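Putative oxidoreductase (Gluconobacter oxydans, PDB 3WJ7) is a putative oxidoreductase of the SDR family that probably uses a nicotinamide coenzyme and may act on aldehydes. Local coordinates at residues A[36-44]-A[71-80]; A[103-114]-A[164-175]. All coordinates share one frame; numbering follows the deposited sequence.

Contact 1: A[36-44]-A[71-80]; sequences RGHRLRLLV and LAPALKGVKI
R41, on strand 39-44, reaches across to the turn that follows helix 71-75 and ends among backbone carbonyls. Its CB leaves the strand toward the segment 71-80, and with CG anti to the backbone N (chi1 180°) and CD anti again, the chain runs straight outward as far as CD, which lies 3.4 Å from A74 O. The bend comes at chi3, -57°, and turns the guanidinium so that its edge faces the turn. NE only passes A74 O at 4.0 Å. NH1 does the gripping: it donates to K76 O at 2.7 Å, nearly straight at 167°, and to A74 O at 2.8 Å. Both oxygens lie close to the guanidinium plane, but the two carbonyls are used differently, since NH1 sits well above the plane of the A74 carbonyl and only slightly tilted from that of K76. CG2 of V78 approaches the same NH1 obliquely. NH2 is claimed by a salt bridge to E59 on the neighbouring strand 59-62, so bonds at both NH1 and NH2 limit the turning of the group.

The strand lies in the parallel part of the central sheet of the NAD(P)-binding Rossmann fold, and the short helix 71-75 leads through a type II beta turn, L75 to V78, into strand 78-83 of the same sheet. The arginine thus ties the helix end and its turn to another strand of the sheet.

Two residues on, L43 points the same way and is purely apolar: its CD1 rests against A74 CB at 3.9 Å, while CD2 faces L71 CD2 more loosely. Toward the start of the strand, the ring of H38 meets I80 CD1 at its edge, 4.3 Å from CE1, with ND1 hydrogen-bonded to T16.

Contact 2: A[103-114]-A[164-175]; sequences VEGTRNLMLAAL and EVLRLIREKNLP
M110 and L111 of helix 103-114 close on L168 of helix 164-172, one branch each: L168 CD1 lies 3.7 Å from M110 CB, and its CD2 meets L111 CD2. The bent M110 chain carries SD to within 4.0 Å of L174 CD2, while L174 CD1 lies against M110 O. Farther toward the N-termini, T106 CG2 and V165 CG2 touch at 3.9 Å; T106 OG1 is turned to N102 O and H83. The helices run nearly parallel, crossing at -26° with axes 10.4 Å apart, as neighbours on one face of the Rossmann sheet. At the C-terminal end, L114 packs across K172, its CD2 against CB. On the outer edge the R107 chain, extended from CG to NE, runs alongside the E164 carboxylate; NE and OE2, 3.6 Å apart, attract by charge alone, since the oxygen lies well out of the guanidinium plane. An alanine here in place of E164 would probably leave R107 without its carboxylate mate and set its guanidinium freer to turn, close to the like charge of R167. Water 1 accepts from R107 NH2 and from R167 NH1 (2.7 Å), and R167 NH1 also reaches E171 OE1 in a salt bridge.

Overall arrangement
Both segments of contact 1 precede those of contact 2 in the chain, and strand 78-83, begun in the first, leads on to helix 95-115, which carries one side of the second. Their centres lie about 17 Å apart. They meet directly: L75 CD1 packs on A112 CB at 3.5 Å, and L71 leans on N108 and A112. Helix 71-75 thus lies between strand 39-44 and helix 95-115, and helix 153-172 follows next to the latter. Contact 1 ties helix 71-75 and its turn to strand 39-44, contact 2 pairs the next two helices, and the L71 and L75 packing makes one layer of them beside the Rossmann sheet of the family's dinucleotide-binding domain.

Contact 1: A[36-44]-A[71-80]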
loop_
_atom_site.group_PDB
_atom_site.type_symbol
_atom_site.label_atom_id
_atom_site.label_comp_id
_atom_site.label_asym_id
_atom_site.label_seq_id
_atom_site.Cartn_x
_atom_site.Cartn_y
_atom_site.Cartn_z
ATOM N N ARG A 36 0.752 18.442 -37.908
ATOM C CA ARG A 36 1.599 19.624 -37.878
ATOM C C ARG A 36 3.047 19.408 -38.439
ATOM O O ARG A 36 3.860 20.329 -38.418
ATOM C CB ARG A 36 1.638 20.191 -36.451
ATOM C CG ARG A 36 0.761 21.426 -36.218
ATOM C CD ARG A 36 0.759 21.683 -34.742
ATOM N NE ARG A 36 -0.150 22.691 -34.197
ATOM C CZ ARG A 36 -1.479 22.587 -34.072
ATOM N NH1 ARG A 36 -2.178 21.551 -34.550
ATOM N NH2 ARG A 36 -2.128 23.564 -33.467
ATOM N N GLY A 37 3.350 18.192 -38.917
ATOM C CA GLY A 37 4.677 17.795 -39.443
ATOM C C GLY A 37 5.943 17.816 -38.564
ATOM O O GLY A 37 7.012 18.197 -39.024
ATOM N N HIS A 38 5.841 17.404 -37.305
ATOM C CA HIS A 38 7.029 17.072 -36.527
ATOM C C HIS A 38 7.553 15.739 -36.993
ATOM O O HIS A 38 6.789 14.925 -37.512
ATOM C CB HIS A 38 6.658 16.961 -35.051
ATOM C CG HIS A 38 6.296 18.269 -34.442
ATOM N ND1 HIS A 38 6.950 18.781 -33.346
ATOM C CD2 HIS A 38 5.385 19.201 -34.808
ATOM C CE1 HIS A 38 6.444 19.966 -33.049
ATOM N NE2 HIS A 38 5.496 20.247 -33.925
ATOM N N ARG A 39 8.842 15.497 -36.803
ATOM C CA ARG A 39 9.357 14.145 -36.972
ATOM C C ARG A 39 9.213 13.435 -35.628
ATOM O O ARG A 39 9.787 13.857 -34.617
ATOM C CB ARG A 39 10.826 14.121 -37.440
ATOM C CG ARG A 39 11.363 15.419 -38.020
ATOM C CD ARG A 39 12.733 15.167 -38.645
ATOM N NE ARG A 39 13.274 16.298 -39.417
ATOM C CZ ARG A 39 14.314 16.220 -40.253
ATOM N NH1 ARG A 39 14.945 15.064 -40.449
ATOM N NH2 ARG A 39 14.730 17.303 -40.900
ATOM N N LEU A 40 8.460 12.349 -35.617
ATOM C CA LEU A 40 8.183 11.643 -34.375
ATOM C C LEU A 40 9.090 10.450 -34.037
ATOM O O LEU A 40 9.517 9.675 -34.899
ATOM C CB LEU A 40 6.722 11.235 -34.341
ATOM C CG LEU A 40 5.639 12.326 -34.332
ATOM C CD1 LEU A 40 4.282 11.655 -34.209
ATOM C CD2 LEU A 40 5.784 13.331 -33.193
ATOM N N ARG A 41 9.420 10.347 -32.759
ATOM C CA ARG A 41 9.930 9.115 -32.183
ATOM C C ARG A 41 8.989 8.746 -30.997
ATOM O O ARG A 41 8.595 9.591 -30.200
ATOM C CB ARG A 41 11.401 9.271 -31.755
ATOM C CG ARG A 41 12.016 8.004 -31.121
ATOM C CD ARG A 41 13.487 8.177 -30.703
ATOM N NE ARG A 41 14.299 8.588 -31.832
ATOM C CZ ARG A 41 15.427 9.276 -31.773
ATOM N NH1 ARG A 41 15.938 9.676 -30.612
ATOM N NH2 ARG A 41 16.033 9.602 -32.910
ATOM N N LEU A 42 8.605 7.494 -30.878
ATOM C CA LEU A 42 7.605 7.142 -29.880
ATOM C C LEU A 42 8.258 6.199 -28.891
ATOM O O LEU A 42 8.740 5.163 -29.286
ATOM C CB LEU A 42 6.388 6.501 -30.560
ATOM C CG LEU A 42 5.726 7.338 -31.680
ATOM C CD1 LEU A 42 4.532 6.641 -32.292
ATOM C CD2 LEU A 42 5.328 8.747 -31.273
ATOM N N LEU A 43 8.334 6.563 -27.621
ATOM C CA LEU A 43 8.869 5.635 -26.647
ATOM C C LEU A 43 7.750 4.668 -26.311
ATOM O O LEU A 43 6.619 5.093 -26.079
ATOM C CB LEU A 43 9.352 6.350 -25.391
ATOM C CG LEU A 43 10.030 5.480 -24.334
ATOM C CD1 LEU A 43 11.506 5.198 -24.654
ATOM C CD2 LEU A 43 9.902 6.117 -22.951
ATOM N N VAL A 44 8.064 3.379 -26.352
ATOM C CA VAL A 44 7.136 2.308 -25.955
ATOM C C VAL A 44 7.832 1.310 -25.022
ATOM O O VAL A 44 9.077 1.202 -25.035
ATOM C CB VAL A 44 6.658 1.511 -27.170
ATOM C CG1 VAL A 44 5.839 2.391 -28.113
ATOM C CG2 VAL A 44 7.858 0.878 -27.878
ATOM N N LEU A 71 16.903 5.521 -21.612
ATOM C CA LEU A 71 16.336 6.813 -21.978
ATOM C C LEU A 71 17.277 7.676 -22.791
ATOM O O LEU A 71 16.823 8.377 -23.699
ATOM C CB LEU A 71 15.881 7.595 -20.743
ATOM C CG LEU A 71 14.911 6.873 -19.818
ATOM C CD1 LEU A 71 14.670 7.706 -18.595
ATOM C CD2 LEU A 71 13.601 6.554 -20.498
ATOM N N ALA A 72 18.572 7.666 -22.461
ATOM C CA ALA A 72 19.543 8.455 -23.235
ATOM C C ALA A 72 19.506 8.118 -24.759
ATOM O O ALA A 72 19.405 9.034 -25.591
ATOM C CB ALA A 72 20.937 8.327 -22.650
ATOM N N PRO A 73 19.547 6.811 -25.120
ATOM C CA PRO A 73 19.362 6.370 -26.506
ATOM C C PRO A 73 18.125 6.958 -27.144
ATOM O O PRO A 73 18.155 7.332 -28.315
ATOM C CB PRO A 73 19.154 4.857 -26.360
ATOM C CG PRO A 73 19.952 4.492 -25.165
ATOM C CD PRO A 73 19.939 5.686 -24.248
ATOM N N ALA A 74 17.023 7.002 -26.401
ATOM C CA ALA A 74 15.765 7.488 -26.987
ATOM C C ALA A 74 15.768 8.990 -27.138
ATOM O O ALA A 74 15.106 9.479 -27.995
ATOM C CB ALA A 74 14.579 7.091 -26.140
ATOM N N LEU A 75 16.496 9.710 -26.288
ATOM C CA LEU A 75 16.541 11.145 -26.338
ATOM C C LEU A 75 17.708 11.670 -27.219
ATOM O O LEU A 75 17.848 12.886 -27.436
ATOM C CB LEU A 75 16.646 11.716 -24.913
ATOM C CG LEU A 75 15.465 11.648 -23.948
ATOM C CD1 LEU A 75 15.923 11.379 -22.510
ATOM C CD2 LEU A 75 14.607 12.899 -24.037
ATOM N N LYS A 76 18.531 10.776 -27.761
ATOM C CA LYS A 76 19.555 11.254 -28.721
ATOM C C LYS A 76 18.932 11.965 -29.934
ATOM O O LYS A 76 18.046 11.426 -30.598
ATOM C CB LYS A 76 20.468 10.097 -29.132
ATOM C CG LYS A 76 21.562 10.455 -30.112
ATOM C CD LYS A 76 22.509 9.281 -30.221
ATOM C CE LYS A 76 23.094 9.198 -31.615
ATOM N NZ LYS A 76 24.089 8.094 -31.646
ATOM N N GLY A 77 19.362 13.203 -30.176
ATOM C CA GLY A 77 18.931 14.012 -31.329
ATOM C C GLY A 77 17.559 14.639 -31.174
ATOM O O GLY A 77 16.967 15.111 -32.165
ATOM N N VAL A 78 17.037 14.637 -29.937
ATOM C CA VAL A 78 15.651 15.104 -29.646
ATOM C C VAL A 78 15.575 16.588 -29.214
ATOM O O VAL A 78 16.192 16.978 -28.255
ATOM C CB VAL A 78 14.981 14.200 -28.566
ATOM C CG1 VAL A 78 13.648 14.784 -28.088
ATOM C CG2 VAL A 78 14.827 12.758 -29.071
ATOM N N LYS A 79 14.785 17.401 -29.892
ATOM C CA LYS A 79 14.681 18.810 -29.554
ATOM C C LYS A 79 13.545 19.076 -28.547
ATOM O O LYS A 79 13.636 20.000 -27.701
ATOM C CB LYS A 79 14.444 19.608 -30.861
ATOM C CG LYS A 79 14.053 21.082 -30.685
ATOM C CD LYS A 79 13.641 21.733 -32.007
ATOM C CE LYS A 79 13.670 23.264 -31.922
ATOM N NZ LYS A 79 12.529 23.884 -32.662
ATOM N N ILE A 80 12.467 18.295 -28.698
ATOM C CA ILE A 80 11.185 18.501 -28.020
ATOM C C ILE A 80 10.622 17.174 -27.479
ATOM O O ILE A 80 10.590 16.128 -28.169
ATOM C CB ILE A 80 10.129 19.103 -28.961
ATOM C CG1 ILE A 80 10.478 20.556 -29.357
ATOM C CG2 ILE A 80 8.750 19.086 -28.329
ATOM C CD1 ILE A 80 9.966 20.869 -30.746
#

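Contact 2: A[103-114]-A[164-175]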
loop_
_atom_site.group_PDB
_atom_site.type_symbol
_atom_site.label_atom_id
_atom_site.label_comp_id
_atom_site.label_asym_id
_atom_site.label_seq_id
_atom_site.Cartn_x
_atom_site.Cartn_y
_atom_site.Cartn_z
ATOM N N VAL A 103 6.229 8.539 -10.069
ATOM C CA VAL A 103 6.881 9.761 -9.644
ATOM C C VAL A 103 8.365 9.731 -10.023
ATOM O O VAL A 103 8.857 10.672 -10.660
ATOM C CB VAL A 103 6.613 10.083 -8.166
ATOM C CG1 VAL A 103 7.401 11.303 -7.734
ATOM C CG2 VAL A 103 5.134 10.355 -8.005
ATOM N N GLU A 104 9.049 8.636 -9.707
ATOM C CA GLU A 104 10.438 8.486 -10.063
ATOM C C GLU A 104 10.657 8.424 -11.552
ATOM O O GLU A 104 11.685 8.937 -12.030
ATOM C CB GLU A 104 11.093 7.250 -9.397
ATOM C CG GLU A 104 10.578 6.994 -7.980
ATOM C CD GLU A 104 11.645 6.949 -6.897
ATOM O OE1 GLU A 104 12.854 7.093 -7.230
ATOM O OE2 GLU A 104 11.253 6.782 -5.702
ATOM N N GLY A 105 9.736 7.788 -12.282
ATOM C CA GLY A 105 9.849 7.653 -13.740
ATOM C C GLY A 105 9.897 9.008 -14.442
ATOM O O GLY A 105 10.737 9.262 -15.323
ATOM N N THR A 106 8.997 9.881 -14.018
ATOM C CA THR A 106 8.918 11.245 -14.484
ATOM C C THR A 106 10.191 12.038 -14.153
ATOM O O THR A 106 10.659 12.831 -14.964
ATOM C CB THR A 106 7.671 11.884 -13.849
ATOM O OG1 THR A 106 6.520 11.282 -14.443
ATOM C CG2 THR A 106 7.617 13.369 -14.007
ATOM N N ARG A 107 10.715 11.848 -12.948
ATOM C CA ARG A 107 11.967 12.444 -12.562
ATOM C C ARG A 107 13.097 11.896 -13.495
ATOM O O ARG A 107 13.821 12.682 -14.113
ATOM C CB ARG A 107 12.233 12.196 -11.075
ATOM C CG ARG A 107 13.440 12.922 -10.496
ATOM C CD ARG A 107 13.776 12.406 -9.100
ATOM N NE ARG A 107 14.848 13.189 -8.463
ATOM C CZ ARG A 107 15.346 12.992 -7.227
ATOM N NH1 ARG A 107 14.886 12.033 -6.409
ATOM N NH2 ARG A 107 16.325 13.780 -6.790
ATOM N N ASN A 108 13.212 10.579 -13.670
ATOM C CA ASN A 108 14.244 10.095 -14.559
ATOM C C ASN A 108 14.093 10.745 -15.991
ATOM O O ASN A 108 15.072 11.259 -16.594
ATOM C CB ASN A 108 14.254 8.557 -14.590
ATOM C CG ASN A 108 14.616 7.920 -13.205
ATOM O OD1 ASN A 108 15.258 8.549 -12.365
ATOM N ND2 ASN A 108 14.195 6.669 -12.982
ATOM N N LEU A 109 12.874 10.738 -16.522
ATOM C CA LEU A 109 12.674 11.241 -17.829
ATOM C C LEU A 109 13.111 12.715 -17.890
ATOM O O LEU A 109 13.882 13.106 -18.797
ATOM C CB LEU A 109 11.215 11.110 -18.258
ATOM C CG LEU A 109 10.988 11.616 -19.686
ATOM C CD1 LEU A 109 11.777 10.759 -20.675
ATOM C CD2 LEU A 109 9.504 11.594 -20.025
ATOM N N MET A 110 12.627 13.515 -16.939
ATOM C CA MET A 110 12.967 14.934 -16.883
ATOM C C MET A 110 14.482 15.198 -16.750
ATOM O O MET A 110 15.047 16.020 -17.463
ATOM C CB MET A 110 12.190 15.633 -15.768
ATOM C CG MET A 110 10.676 15.701 -15.962
ATOM S SD MET A 110 10.029 16.286 -17.555
ATOM C CE MET A 110 9.422 14.773 -18.270
ATOM N N LEU A 111 15.141 14.500 -15.832
ATOM C CA LEU A 111 16.569 14.632 -15.693
ATOM C C LEU A 111 17.304 14.173 -16.959
ATOM O O LEU A 111 18.243 14.834 -17.391
ATOM C CB LEU A 111 17.059 13.887 -14.476
ATOM C CG LEU A 111 16.718 14.370 -13.052
ATOM C CD1 LEU A 111 17.363 13.442 -12.012
ATOM C CD2 LEU A 111 17.183 15.796 -12.830
ATOM N N ALA A 112 16.864 13.070 -17.567
ATOM C CA ALA A 112 17.488 12.578 -18.814
ATOM C C ALA A 112 17.377 13.548 -19.974
ATOM O O ALA A 112 18.349 13.728 -20.714
ATOM C CB ALA A 112 16.968 11.193 -19.208
ATOM N N ALA A 113 16.215 14.182 -20.125
ATOM C CA ALA A 113 15.976 15.185 -21.205
ATOM C C ALA A 113 16.825 16.442 -21.000
ATOM O O ALA A 113 17.249 17.127 -21.958
ATOM C CB ALA A 113 14.519 15.578 -21.251
ATOM N N LEU A 114 17.038 16.739 -19.730
ATOM C CA LEU A 114 17.864 17.839 -19.321
ATOM C C LEU A 114 19.278 17.511 -19.745
ATOM O O LEU A 114 19.904 18.284 -20.473
ATOM C CB LEU A 114 17.780 17.999 -17.804
ATOM C CG LEU A 114 18.420 19.214 -17.161
ATOM C CD1 LEU A 114 17.823 20.474 -17.753
ATOM C CD2 LEU A 114 18.185 19.187 -15.669
ATOM N N GLU A 164 7.185 17.457 -8.514
ATOM C CA GLU A 164 8.520 17.165 -8.979
ATOM C C GLU A 164 8.923 18.021 -10.178
ATOM O O GLU A 164 10.010 18.574 -10.221
ATOM C CB GLU A 164 8.659 15.696 -9.347
ATOM C CG GLU A 164 9.264 14.856 -8.258
ATOM C CD GLU A 164 10.800 14.787 -8.307
ATOM O OE1 GLU A 164 11.505 15.839 -8.449
ATOM O OE2 GLU A 164 11.312 13.641 -8.173
ATOM N N VAL A 165 8.051 18.096 -11.175
ATOM C CA VAL A 165 8.349 18.889 -12.327
ATOM C C VAL A 165 8.567 20.345 -11.881
ATOM O O VAL A 165 9.573 20.963 -12.274
ATOM C CB VAL A 165 7.267 18.734 -13.407
ATOM C CG1 VAL A 165 7.562 19.675 -14.561
ATOM C CG2 VAL A 165 7.209 17.296 -13.908
ATOM N N LEU A 166 7.667 20.896 -11.056
ATOM C CA LEU A 166 7.866 22.296 -10.594
ATOM C C LEU A 166 9.198 22.496 -9.838
ATOM O O LEU A 166 9.774 23.598 -9.891
ATOM C CB LEU A 166 6.682 22.859 -9.775
ATOM C CG LEU A 166 5.385 22.932 -10.575
ATOM C CD1 LEU A 166 4.173 23.069 -9.673
ATOM C CD2 LEU A 166 5.401 24.038 -11.608
ATOM N N ARG A 167 9.689 21.451 -9.163
ATOM C CA ARG A 167 10.939 21.563 -8.408
ATOM C C ARG A 167 12.070 21.643 -9.436
ATOM O O ARG A 167 12.887 22.556 -9.405
ATOM C CB ARG A 167 11.102 20.387 -7.410
ATOM C CG ARG A 167 12.170 20.550 -6.308
ATOM C CD ARG A 167 12.709 19.242 -5.672
ATOM N NE ARG A 167 12.650 18.053 -6.538
ATOM C CZ ARG A 167 13.652 17.500 -7.247
ATOM N NH1 ARG A 167 14.913 17.992 -7.264
ATOM N NH2 ARG A 167 13.361 16.422 -7.974
ATOM N N LEU A 168 12.052 20.742 -10.413
ATOM C CA LEU A 168 13.053 20.760 -11.464
ATOM C C LEU A 168 12.999 21.994 -12.336
ATOM O O LEU A 168 14.021 22.417 -12.848
ATOM C CB LEU A 168 12.971 19.492 -12.316
ATOM C CG LEU A 168 13.261 18.183 -11.570
ATOM C CD1 LEU A 168 12.810 16.989 -12.390
ATOM C CD2 LEU A 168 14.742 18.050 -11.255
ATOM N N ILE A 169 11.831 22.581 -12.529
ATOM C CA ILE A 169 11.769 23.823 -13.291
ATOM C C ILE A 169 12.524 24.933 -12.526
ATOM O O ILE A 169 13.262 25.717 -13.132
ATOM C CB ILE A 169 10.312 24.240 -13.581
ATOM C CG1 ILE A 169 9.683 23.307 -14.618
ATOM C CG2 ILE A 169 10.213 25.709 -14.021
ATOM C CD1 ILE A 169 8.180 23.454 -14.741
ATOM N N ARG A 170 12.347 24.990 -11.205
ATOM C CA ARG A 170 12.949 26.046 -10.396
ATOM C C ARG A 170 14.414 25.768 -10.041
ATOM O O ARG A 170 15.274 26.624 -10.173
ATOM C CB ARG A 170 12.148 26.281 -9.121
ATOM C CG ARG A 170 10.966 27.206 -9.302
ATOM C CD ARG A 170 10.926 28.267 -8.199
ATOM N NE ARG A 170 9.597 28.885 -8.064
ATOM C CZ ARG A 170 9.356 30.143 -7.677
ATOM N NH1 ARG A 170 10.354 30.982 -7.387
ATOM N NH2 ARG A 170 8.095 30.565 -7.592
ATOM N N GLU A 171 14.704 24.562 -9.607
ATOM C CA GLU A 171 16.032 24.290 -9.111
ATOM C C GLU A 171 17.061 24.036 -10.203
ATOM O O GLU A 171 18.249 24.197 -9.977
ATOM C CB GLU A 171 16.018 23.126 -8.114
ATOM C CG GLU A 171 15.379 23.464 -6.778
ATOM C CD GLU A 171 15.271 22.245 -5.870
ATOM O OE1 GLU A 171 15.491 21.095 -6.350
ATOM O OE2 GLU A 171 14.954 22.425 -4.669
ATOM N N LYS A 172 16.620 23.618 -11.377
ATOM C CA LYS A 172 17.563 23.132 -12.373
ATOM C C LYS A 172 17.224 23.668 -13.746
ATOM O O LYS A 172 17.786 23.215 -14.737
ATOM C CB LYS A 172 17.649 21.596 -12.369
ATOM C CG LYS A 172 18.008 21.021 -11.010
ATOM C CD LYS A 172 18.498 19.596 -11.111
ATOM C CE LYS A 172 19.371 19.255 -9.909
ATOM N NZ LYS A 172 19.972 17.888 -10.012
ATOM N N ASN A 173 16.311 24.634 -13.809
ATOM C CA ASN A 173 15.986 25.294 -15.096
ATOM C C ASN A 173 15.595 24.329 -16.237
ATOM O O ASN A 173 15.955 24.527 -17.409
ATOM C CB ASN A 173 17.116 26.244 -15.499
ATOM C CG ASN A 173 17.592 27.080 -14.316
ATOM O OD1 ASN A 173 16.933 28.051 -13.915
ATOM N ND2 ASN A 173 18.711 26.667 -13.710
ATOM N N LEU A 174 14.849 23.290 -15.851
ATOM C CA LEU A 174 14.118 22.411 -16.773
ATOM C C LEU A 174 13.172 23.216 -17.738
ATOM O O LEU A 174 12.341 23.999 -17.328
ATOM C CB LEU A 174 13.362 21.349 -15.966
ATOM C CG LEU A 174 12.730 20.245 -16.807
ATOM C CD1 LEU A 174 13.711 19.125 -17.126
ATOM C CD2 LEU A 174 11.458 19.719 -16.154
ATOM N N PRO A 175 13.344 23.058 -19.038
ATOM C CA PRO A 175 12.570 23.993 -19.845
ATOM C C PRO A 175 11.166 23.444 -20.101
ATOM O O PRO A 175 10.779 23.212 -21.255
ATOM C CB PRO A 175 13.389 24.065 -21.128
ATOM C CG PRO A 175 14.041 22.723 -21.214
ATOM C CD PRO A 175 14.411 22.393 -19.807
HETATM O O HOH W 1 16.355 16.230 -8.676
#